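Local atomic coordinates of (S)-imine reductase (Streptomyces sp. GF3546, PDB entry 4OQY), a protein that reduces imines to amines with S selectivity, probably drawing hydride from NADPH, and takes part in the direct reductive amination of ketones. Residues Q16-T21 with L62-L67; Y184-L189 with K198-Y203; G190-V195 with Q249-S254. All coordinates share one frame; numbering follows the deposited sequence.

Interaction 1: Q16-T21 with L62-L67; sequences QAMVNT and LIVLSL
Val64 and Ser66 meet one side chain of helix 13-24, that of Met18. Along 62-67, Val64 comes first. It sits on strand 62-65 and points toward the helix. Its CG1 branch does the touching, 4.1 Å from Met18 SD. The two side chains cross at an oblique angle. Leu65 turns its side chain to the other face of the sheet, against Val73 and Leu77 of helix 70-77. Ser66 lies just past the strand end and points back toward the helix. Its CB is 4.3 Å from Met18 SD, so the sulfur rests near both residues. The reach comes from Met18, where chi2 174° carries SD straight out from the helix. The backbones stay apart, with 8.9 Å between Met18 CA and Ser66 CA, so the side chains must bridge the gap. The contact is small, apolar and buried. Leu67, next in the chain, is an NADPH-binding residue, and Ser66 lies beside Met14, another one. Met18 also packs on Leu92 and Leu152. Strand 62-65 lies between parallel strands 6-9 and 88-91 of the Rossmann-type sheet. Helix 13-24 covers one face of that sheet, and helix 70-77 packs on the other.

Interaction 2: Y184-L189 with K198-Y203; sequences YQTLAL and KELLPY
Leu200 and Thr186 form the tight part of this contact between helices 163-192 and 197-207. The CD2 methyl of Leu200 is 3.3 Å from Thr186 O, a backbone carbonyl, and 3.8 Å from Thr186 CG2. The two side chains cross at about a right angle. Leu200 points at the opposite helix, with CG anti to its backbone N (chi1 -169°). Thr186 presents its methyl here, while its OG1 makes a weak hydrogen bond to Ser182 O of its own helix. Leu187 flanks the same methyl, with its CD2 4.1 Å from Leu200 CD2. The backbones are nearest here too: Leu187 CA and Leu200 CA are 6.8 Å apart.

The looser side is made by Leu201. Its side chain sets out away from helix 163-192, and the residue is exposed. The side chain still bends back, and its CD1 lies 3.8 Å from Leu187 CD1. Leu187 thus spans the contact, with one branch near both leucines and the other on Leu201.

The segment axes approach to 9.7 Å and run roughly antiparallel, at 142°. On the buried side Tyr168 of the second subunit packs on Leu200 and meets Tyr203 edge-to-face, and Tyr203 OH hydrogen-bonds to Asp156 of that subunit. Across the two segments the contact is carried by methyl groups. The carbonyl of Thr186 is the one polar atom among the close approaches, and a methyl lies beside it. The joint therefore rests on apolar packing, buried around Leu200 and exposed at Leu201, while the hydrogen bond of Tyr203 goes to the partner subunit.

Interaction 3: G190-V195 with Q249-S254; sequences GQANGV and QDAGVS
Ala192 and Ala251 meet where two helices end, and each helix is closed by a glycine with positive phi. The residues are small, and the backbones come close, with 5.8 Å between Ala192 CA and Ala251 CA. The methyl of Ala192 does most of the touching. It lies 3.5 Å from Ala251 O and 4.0 Å from Ala251 CB. The same methyl also meets Val253 CG1 at 3.7 Å. The first torsion of Val253 (chi1 -62°) turns CG1 toward it.

Asn193 adds its amide nitrogen, with ND2 4.0 Å from Ala251 CB, the methyl tilted out of the amide plane. The polar ends of this amide are used by other partners. ND2 hydrogen-bonds to Leu189 O in the last part of the helix, and OD1 to Arg101 of the second subunit. The amide is thus tied to both chains while its nitrogen lies near the alanine methyl.

At the end of helix 163-192, Gly190 O takes two backbone bonds, from Asn193 N and Val195 N. They arrive from opposite faces of its carbonyl plane. Leu285 of the second subunit packs on Val253, so the contact forms part of the dimer interface. The bonds Val195 N to Gly190 O and Gly194 N to Gln191 O make a Schellman motif. Helix 234-251 ends in another, with Gly194 and Gly252 (phi 78° and 81°) as the residues that turn the chain out of the helix.

Interaction 1 comes first along the chain and lies in the NADP-binding Rossmann domain. Interactions 2 and 3 lie in the helical C-terminal domain, and their segments alternate in sequence. The centres of interactions 1 and 2 are about 37 Å apart, and those of 1 and 3 about 44 Å. Interactions 2 and 3 are neighbours, with centres about 11 Å apart, and share the last turns of helix 163-192. Gln185 NE2 is 2.8 Å from Ser254 O, a probable hydrogen bond between them. Both also touch the second subunit. Within one chain the cofactor-domain packing is separate from the helix joints, though interaction 3 meets the N-terminal domain of the second subunit.

Interaction 1: Q16-T21 with L62-L67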
# COMPACT_ATOMS: atom_id res chain seq x y z
N GLN B 16 11.69 14.60 22.08
CA GLN B 16 11.31 16.02 22.24
C GLN B 16 9.80 16.15 22.38
O GLN B 16 9.33 16.78 23.30
CB GLN B 16 11.72 16.90 21.05
CG GLN B 16 13.20 17.01 20.73
CD GLN B 16 13.95 18.12 21.45
OE1 GLN B 16 13.37 19.13 21.88
NE2 GLN B 16 15.25 17.93 21.55
N ALA B 17 9.07 15.54 21.44
CA ALA B 17 7.61 15.57 21.42
C ALA B 17 7.00 15.00 22.69
O ALA B 17 6.02 15.51 23.23
CB ALA B 17 7.10 14.80 20.20
N MET B 18 7.59 13.91 23.17
CA MET B 18 7.08 13.26 24.37
C MET B 18 7.26 14.15 25.60
O MET B 18 6.35 14.29 26.42
CB MET B 18 7.78 11.90 24.59
CG MET B 18 7.39 10.87 23.55
SD MET B 18 8.33 9.33 23.68
CE MET B 18 7.62 8.49 22.28
N VAL B 19 8.45 14.73 25.73
CA VAL B 19 8.73 15.60 26.86
C VAL B 19 7.75 16.79 26.82
O VAL B 19 7.11 17.08 27.82
CB VAL B 19 10.21 16.08 26.90
CG1 VAL B 19 10.40 17.11 28.00
CG2 VAL B 19 11.16 14.90 27.12
N ASN B 20 7.61 17.42 25.65
CA ASN B 20 6.72 18.60 25.51
C ASN B 20 5.31 18.26 25.89
O ASN B 20 4.64 19.01 26.58
CB ASN B 20 6.75 19.15 24.08
CG ASN B 20 7.99 19.99 23.80
OD1 ASN B 20 8.69 19.77 22.81
ND2 ASN B 20 8.24 20.98 24.65
N THR B 21 4.87 17.09 25.45
CA THR B 21 3.54 16.62 25.75
C THR B 21 3.35 16.34 27.25
O THR B 21 2.30 16.70 27.84
CB THR B 21 3.20 15.39 24.91
OG1 THR B 21 3.16 15.78 23.53
CG2 THR B 21 1.86 14.82 25.32
N LEU B 62 9.49 5.46 36.50
CA LEU B 62 9.15 5.26 35.09
C LEU B 62 10.12 5.95 34.16
O LEU B 62 10.24 7.19 34.15
CB LEU B 62 7.75 5.78 34.78
CG LEU B 62 7.28 5.46 33.36
CD1 LEU B 62 7.08 3.97 33.19
CD2 LEU B 62 5.98 6.19 33.07
N ILE B 63 10.83 5.12 33.40
CA ILE B 63 11.87 5.54 32.48
C ILE B 63 11.41 5.22 31.07
O ILE B 63 11.31 4.06 30.68
CB ILE B 63 13.18 4.74 32.74
CG1 ILE B 63 13.53 4.75 34.24
CG2 ILE B 63 14.31 5.27 31.88
CD1 ILE B 63 13.78 6.11 34.88
N VAL B 64 11.18 6.27 30.30
CA VAL B 64 10.77 6.16 28.91
C VAL B 64 11.97 6.35 28.01
O VAL B 64 12.67 7.37 28.08
CB VAL B 64 9.77 7.27 28.55
CG1 VAL B 64 9.41 7.20 27.06
CG2 VAL B 64 8.53 7.14 29.42
N LEU B 65 12.19 5.37 27.15
CA LEU B 65 13.30 5.39 26.22
C LEU B 65 12.78 5.61 24.83
O LEU B 65 11.89 4.90 24.35
CB LEU B 65 14.07 4.06 26.23
CG LEU B 65 14.55 3.46 27.55
CD1 LEU B 65 15.25 2.14 27.25
CD2 LEU B 65 15.47 4.36 28.35
N SER B 66 13.36 6.61 24.17
CA SER B 66 13.05 6.90 22.79
C SER B 66 14.36 6.99 22.03
O SER B 66 14.90 8.08 21.83
CB SER B 66 12.32 8.23 22.69
OG SER B 66 11.83 8.39 21.39
N LEU B 67 14.88 5.83 21.65
CA LEU B 67 16.21 5.73 21.02
C LEU B 67 16.11 5.02 19.68
O LEU B 67 15.07 4.47 19.35
CB LEU B 67 17.17 5.00 21.96
CG LEU B 67 17.42 5.75 23.28
CD1 LEU B 67 17.95 4.84 24.37
CD2 LEU B 67 18.35 6.94 23.08

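Interaction 2: Y184-L189 with K198-Y203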
# COMPACT_ATOMS: atom_id res chain seq x y z
N TYR B 184 6.43 4.93 -5.02
CA TYR B 184 7.60 5.33 -5.81
C TYR B 184 7.77 4.59 -7.15
O TYR B 184 8.21 5.18 -8.14
CB TYR B 184 8.89 5.20 -4.98
CG TYR B 184 8.94 6.15 -3.81
CD1 TYR B 184 8.35 7.42 -3.86
CD2 TYR B 184 9.60 5.79 -2.66
CE1 TYR B 184 8.40 8.28 -2.77
CE2 TYR B 184 9.66 6.63 -1.58
CZ TYR B 184 9.05 7.87 -1.64
OH TYR B 184 9.17 8.69 -0.55
N GLN B 185 7.42 3.30 -7.17
CA GLN B 185 7.51 2.46 -8.35
C GLN B 185 6.62 3.04 -9.44
O GLN B 185 7.00 3.09 -10.59
CB GLN B 185 7.11 1.01 -7.99
CG GLN B 185 7.22 -0.01 -9.12
CD GLN B 185 8.64 -0.47 -9.40
OE1 GLN B 185 9.43 -0.67 -8.48
NE2 GLN B 185 8.97 -0.63 -10.66
N THR B 186 5.44 3.49 -9.05
CA THR B 186 4.51 4.06 -9.97
C THR B 186 5.03 5.38 -10.55
O THR B 186 4.81 5.69 -11.73
CB THR B 186 3.19 4.31 -9.19
OG1 THR B 186 2.45 3.08 -9.11
CG2 THR B 186 2.39 5.35 -9.79
N LEU B 187 5.72 6.16 -9.73
CA LEU B 187 6.23 7.44 -10.19
C LEU B 187 7.38 7.19 -11.18
O LEU B 187 7.50 7.88 -12.19
CB LEU B 187 6.66 8.32 -9.01
CG LEU B 187 5.55 8.76 -8.03
CD1 LEU B 187 6.16 9.59 -6.90
CD2 LEU B 187 4.43 9.55 -8.71
N ALA B 188 8.19 6.17 -10.91
CA ALA B 188 9.22 5.73 -11.83
C ALA B 188 8.60 5.29 -13.16
O ALA B 188 9.03 5.74 -14.22
CB ALA B 188 10.03 4.59 -11.23
N LEU B 189 7.60 4.42 -13.09
CA LEU B 189 6.88 3.95 -14.28
C LEU B 189 6.30 5.14 -15.06
O LEU B 189 6.41 5.19 -16.28
CB LEU B 189 5.77 2.96 -13.90
CG LEU B 189 4.85 2.50 -15.04
CD1 LEU B 189 5.61 1.59 -16.00
CD2 LEU B 189 3.59 1.82 -14.52
N LYS B 198 5.10 15.11 -10.91
CA LYS B 198 4.14 16.06 -10.35
C LYS B 198 2.76 15.92 -10.99
O LYS B 198 1.74 16.09 -10.31
CB LYS B 198 4.69 17.49 -10.41
CG LYS B 198 4.40 18.31 -11.66
CD LYS B 198 5.27 19.56 -11.67
CE LYS B 198 5.61 20.05 -13.08
NZ LYS B 198 4.59 20.99 -13.62
N GLU B 199 2.70 15.59 -12.26
CA GLU B 199 1.42 15.31 -12.90
C GLU B 199 0.81 13.99 -12.39
O GLU B 199 -0.40 13.89 -12.19
CB GLU B 199 1.59 15.28 -14.42
CG GLU B 199 0.32 14.89 -15.18
CD GLU B 199 0.44 15.11 -16.68
OE1 GLU B 199 1.30 15.91 -17.12
OE2 GLU B 199 -0.35 14.49 -17.43
N LEU B 200 1.64 12.97 -12.17
CA LEU B 200 1.12 11.68 -11.68
C LEU B 200 0.87 11.67 -10.16
O LEU B 200 0.04 10.90 -9.68
CB LEU B 200 2.10 10.56 -12.04
CG LEU B 200 1.65 9.12 -11.83
CD1 LEU B 200 0.39 8.78 -12.62
CD2 LEU B 200 2.79 8.21 -12.25
N LEU B 201 1.58 12.54 -9.43
CA LEU B 201 1.53 12.55 -7.96
C LEU B 201 0.11 12.48 -7.34
O LEU B 201 -0.13 11.61 -6.51
CB LEU B 201 2.30 13.76 -7.39
CG LEU B 201 2.85 13.55 -5.98
CD1 LEU B 201 4.00 12.54 -5.97
CD2 LEU B 201 3.29 14.87 -5.35
N PRO B 202 -0.81 13.38 -7.73
CA PRO B 202 -2.16 13.29 -7.17
C PRO B 202 -2.85 11.95 -7.45
O PRO B 202 -3.52 11.42 -6.57
CB PRO B 202 -2.91 14.45 -7.85
CG PRO B 202 -2.10 14.81 -9.05
CD PRO B 202 -0.68 14.52 -8.66
N TYR B 203 -2.64 11.38 -8.63
CA TYR B 203 -3.20 10.06 -8.94
C TYR B 203 -2.61 8.95 -8.06
O TYR B 203 -3.35 8.14 -7.47
CB TYR B 203 -2.99 9.72 -10.41
CG TYR B 203 -3.84 10.56 -11.32
CD1 TYR B 203 -5.17 10.23 -11.55
CD2 TYR B 203 -3.33 11.70 -11.92
CE1 TYR B 203 -5.97 11.01 -12.37
CE2 TYR B 203 -4.13 12.49 -12.75
CZ TYR B 203 -5.45 12.14 -12.96
OH TYR B 203 -6.25 12.88 -13.78

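Interaction 3: G190-V195 with Q249-S254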
# COMPACT_ATOMS: atom_id res chain seq x y z
N GLY B 190 5.69 6.08 -14.36
CA GLY B 190 5.17 7.28 -15.01
C GLY B 190 6.24 8.01 -15.81
O GLY B 190 6.05 8.33 -17.00
N GLN B 191 7.37 8.26 -15.17
CA GLN B 191 8.45 9.02 -15.82
C GLN B 191 8.98 8.31 -17.03
O GLN B 191 9.24 8.94 -18.05
CB GLN B 191 9.58 9.33 -14.85
CG GLN B 191 9.21 10.47 -13.92
CD GLN B 191 10.22 10.70 -12.82
OE1 GLN B 191 11.25 10.04 -12.74
NE2 GLN B 191 9.92 11.67 -11.95
N ALA B 192 9.10 6.99 -16.95
CA ALA B 192 9.56 6.20 -18.07
C ALA B 192 8.57 6.23 -19.24
O ALA B 192 8.92 5.81 -20.35
CB ALA B 192 9.80 4.76 -17.64
N ASN B 193 7.34 6.69 -18.99
CA ASN B 193 6.29 6.79 -20.02
C ASN B 193 5.97 8.25 -20.35
O ASN B 193 4.94 8.55 -20.94
CB ASN B 193 5.01 6.08 -19.57
CG ASN B 193 5.06 4.58 -19.78
OD1 ASN B 193 4.74 4.09 -20.86
ND2 ASN B 193 5.47 3.84 -18.76
N GLY B 194 6.86 9.16 -19.95
CA GLY B 194 6.70 10.58 -20.24
C GLY B 194 5.72 11.36 -19.39
O GLY B 194 5.31 12.46 -19.76
N VAL B 195 5.32 10.80 -18.25
CA VAL B 195 4.45 11.51 -17.31
C VAL B 195 5.27 11.94 -16.11
O VAL B 195 5.86 11.10 -15.42
CB VAL B 195 3.26 10.64 -16.87
CG1 VAL B 195 2.29 11.44 -16.00
CG2 VAL B 195 2.54 10.08 -18.09
N GLN B 249 8.59 -4.12 -16.80
CA GLN B 249 9.66 -4.65 -17.66
C GLN B 249 9.75 -3.86 -18.96
O GLN B 249 10.80 -3.34 -19.30
CB GLN B 249 9.41 -6.12 -18.00
CG GLN B 249 9.50 -7.04 -16.80
CD GLN B 249 9.18 -8.49 -17.13
OE1 GLN B 249 8.33 -8.77 -17.99
NE2 GLN B 249 9.80 -9.41 -16.42
N ASP B 250 8.62 -3.71 -19.64
CA ASP B 250 8.55 -2.93 -20.89
C ASP B 250 9.04 -1.48 -20.71
O ASP B 250 9.65 -0.91 -21.61
CB ASP B 250 7.11 -2.87 -21.42
CG ASP B 250 6.59 -4.20 -21.92
OD1 ASP B 250 7.39 -5.16 -22.13
OD2 ASP B 250 5.36 -4.29 -22.09
N ALA B 251 8.79 -0.89 -19.55
CA ALA B 251 9.14 0.51 -19.32
C ALA B 251 10.63 0.71 -19.01
O ALA B 251 11.11 1.83 -19.04
CB ALA B 251 8.29 1.08 -18.20
N GLY B 252 11.35 -0.38 -18.73
CA GLY B 252 12.77 -0.30 -18.45
C GLY B 252 13.11 0.11 -17.03
O GLY B 252 14.25 0.43 -16.74
N VAL B 253 12.13 0.11 -16.14
CA VAL B 253 12.37 0.50 -14.75
C VAL B 253 12.73 -0.73 -13.93
O VAL B 253 12.74 -1.85 -14.44
CB VAL B 253 11.14 1.22 -14.15
CG1 VAL B 253 10.86 2.51 -14.90
CG2 VAL B 253 9.91 0.33 -14.13
N SER B 254 13.04 -0.53 -12.65
CA SER B 254 13.35 -1.65 -11.75
C SER B 254 12.19 -2.62 -11.72
O SER B 254 11.04 -2.19 -11.70
CB SER B 254 13.62 -1.13 -10.33
OG SER B 254 13.72 -2.19 -9.40